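Local structure of RabGDI protein (Plasmodium falciparum 3D7, 3P1W) at residues C331-P336 against G403-K408. The protein probably acts as a Rab GDP-dissociation inhibitor, holding Rab GTPases in their GDP-bound state during vesicle transport. Numbering follows the deposited sequence.
Sequences CILSNP and GTIEEK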
loop_
_atom_site.group_PDB
_atom_site.type_symbol
_atom_site.label_atom_id
_atom_site.label_comp_id
_atom_site.label_asym_id
_atom_site.label_seq_id
_atom_site.Cartn_x
_atom_site.Cartn_y
_atom_site.Cartn_z
ATOM N N CYS A 331 8.599 -7.707 12.462
ATOM C CA CYS A 331 8.812 -8.758 13.445
ATOM C C CYS A 331 9.279 -10.035 12.752
ATOM O O CYS A 331 8.630 -10.509 11.815
ATOM C CB CYS A 331 7.514 -9.106 14.155
ATOM S SG CYS A 331 6.639 -7.717 14.865
ATOM N N ILE A 332 10.406 -10.567 13.197
ATOM C CA ILE A 332 10.864 -11.862 12.733
ATOM C C ILE A 332 10.177 -12.906 13.588
ATOM O O ILE A 332 10.296 -12.872 14.824
ATOM C CB ILE A 332 12.385 -12.005 12.852
ATOM C CG1 ILE A 332 13.087 -11.068 11.858
ATOM C CG2 ILE A 332 12.815 -13.429 12.539
ATOM C CD1 ILE A 332 14.591 -11.013 12.010
ATOM N N LEU A 333 9.490 -13.830 12.927
ATOM C CA LEU A 333 8.818 -14.965 13.588
ATOM C C LEU A 333 9.468 -16.305 13.240
ATOM O O LEU A 333 10.069 -16.447 12.165
ATOM C CB LEU A 333 7.343 -15.027 13.164
ATOM C CG LEU A 333 6.511 -13.749 13.175
ATOM C CD1 LEU A 333 5.060 -13.999 12.739
ATOM C CD2 LEU A 333 6.562 -13.119 14.530
ATOM N N SER A 334 9.338 -17.273 14.160
ATOM C CA SER A 334 9.811 -18.647 13.986
ATOM C C SER A 334 8.827 -19.513 13.186
ATOM O O SER A 334 9.188 -20.593 12.713
ATOM C CB SER A 334 9.968 -19.328 15.366
ATOM O OG SER A 334 10.540 -18.464 16.349
ATOM N N ASN A 335 7.577 -19.062 13.092
ATOM C CA ASN A 335 6.486 -19.851 12.515
ATOM C C ASN A 335 5.444 -18.935 11.896
ATOM O O ASN A 335 5.448 -17.735 12.189
ATOM C CB ASN A 335 5.826 -20.684 13.604
ATOM C CG ASN A 335 6.669 -21.877 14.009
ATOM O OD1 ASN A 335 6.951 -22.776 13.187
ATOM N ND2 ASN A 335 7.106 -21.887 15.264
ATOM N N PRO A 336 4.542 -19.488 11.056
ATOM C CA PRO A 336 3.445 -18.651 10.565
ATOM C C PRO A 336 2.610 -18.034 11.688
ATOM O O PRO A 336 2.601 -18.533 12.825
ATOM C CB PRO A 336 2.579 -19.630 9.753
ATOM C CG PRO A 336 3.517 -20.769 9.390
ATOM C CD PRO A 336 4.423 -20.889 10.587
ATOM N N GLY A 403 2.185 -14.831 17.712
ATOM C CA GLY A 403 2.912 -15.904 18.351
ATOM C C GLY A 403 4.242 -15.383 18.842
ATOM O O GLY A 403 4.392 -14.189 19.134
ATOM N N THR A 404 5.217 -16.278 18.930
ATOM C CA THR A 404 6.517 -15.916 19.459
ATOM C C THR A 404 7.265 -15.024 18.488
ATOM O O THR A 404 7.488 -15.397 17.335
ATOM C CB THR A 404 7.348 -17.166 19.741
ATOM O OG1 THR A 404 6.664 -17.937 20.733
ATOM C CG2 THR A 404 8.728 -16.771 20.260
ATOM N N ILE A 405 7.627 -13.833 18.949
ATOM C CA ILE A 405 8.367 -12.891 18.129
ATOM C C ILE A 405 9.839 -12.949 18.493
ATOM O O ILE A 405 10.205 -12.734 19.649
ATOM C CB ILE A 405 7.847 -11.433 18.309
ATOM C CG1 ILE A 405 6.368 -11.346 17.898
ATOM C CG2 ILE A 405 8.743 -10.430 17.536
ATOM C CD1 ILE A 405 5.614 -10.108 18.449
ATOM N N GLU A 406 10.697 -13.209 17.508
ATOM C CA GLU A 406 12.154 -13.297 17.800
ATOM C C GLU A 406 12.796 -11.937 17.947
ATOM O O GLU A 406 13.628 -11.721 18.843
ATOM C CB GLU A 406 12.893 -14.086 16.723
ATOM C CG GLU A 406 12.397 -15.502 16.580
ATOM C CD GLU A 406 13.217 -16.355 15.631
ATOM O OE1 GLU A 406 14.201 -15.875 15.029
ATOM O OE2 GLU A 406 12.850 -17.530 15.479
ATOM N N GLU A 407 12.460 -11.038 17.027
ATOM C CA GLU A 407 13.014 -9.684 17.000
ATOM C C GLU A 407 11.985 -8.698 16.458
ATOM O O GLU A 407 11.151 -9.056 15.613
ATOM C CB GLU A 407 14.238 -9.607 16.091
ATOM C CG GLU A 407 15.421 -10.511 16.460
ATOM C CD GLU A 407 16.078 -10.165 17.777
ATOM O OE1 GLU A 407 15.909 -9.024 18.279
ATOM O OE2 GLU A 407 16.822 -11.035 18.297
ATOM N N LYS A 408 12.073 -7.460 16.936
ATOM C CA LYS A 408 11.226 -6.349 16.500
ATOM C C LYS A 408 12.102 -5.204 15.985
ATOM O O LYS A 408 13.116 -4.846 16.596
ATOM C CB LYS A 408 10.398 -5.797 17.651
ATOM C CG LYS A 408 9.255 -6.675 18.088
ATOM C CD LYS A 408 8.643 -6.136 19.383
ATOM C CE LYS A 408 7.719 -7.185 20.038
ATOM N NZ LYS A 408 7.163 -6.667 21.344
HETATM O O HOH W 1 6.809 -17.588 15.996
#
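The carboxylate of Glu406 is the flat group that meets Ser334 and Ile332. Ile332 CG2 lies over one of its faces, 3.8 Å from Glu406 OE1, while Ser334 OG comes in close to the plane, at the edge, and gives its hydroxyl hydrogen to Glu406 OE2 at 2.6 Å, on the anti lone pair, the one turned away from OE1. Tyr81 hydrogen-bonds to OE1, and Lys377 makes a salt bridge to OE2. Glu406 gets there with CG anti to its carbonyl carbon (chi1 -60°), and the straight chain passes Ile332 O to reach Ser334, just beyond the strand end. The backbones form an antiparallel pairing broken by a classic beta bulge: Glu406 and Glu407 both face Ile332. Ile332 N donates to Glu407 O (2.9 Å), and Ile332 O accepts from Glu406 N at 2.7 Å. Cys331 CA adds a CA-H...O contact to the same Glu407 O. On the sheet face that carries Cys331 and Leu333, Ile405 reaches both with its two branches, CG2 to Cys331 CB and CG1 to Leu333 CD2, each 3.8 Å; Leu399 of helix 396-400 also packs on Cys331 and Ile405. Past the last backbone bond a water takes over, donating to Thr404 O (2.7 Å) and weakly accepting from Ser334 N. The contact thus joins the end of strand 320-333 to the bulged part of strand 405-418. With a hydroxyl, a phenol and an ammonium group around it, the Glu406 carboxylate is probably kept ionised and its rotation restricted.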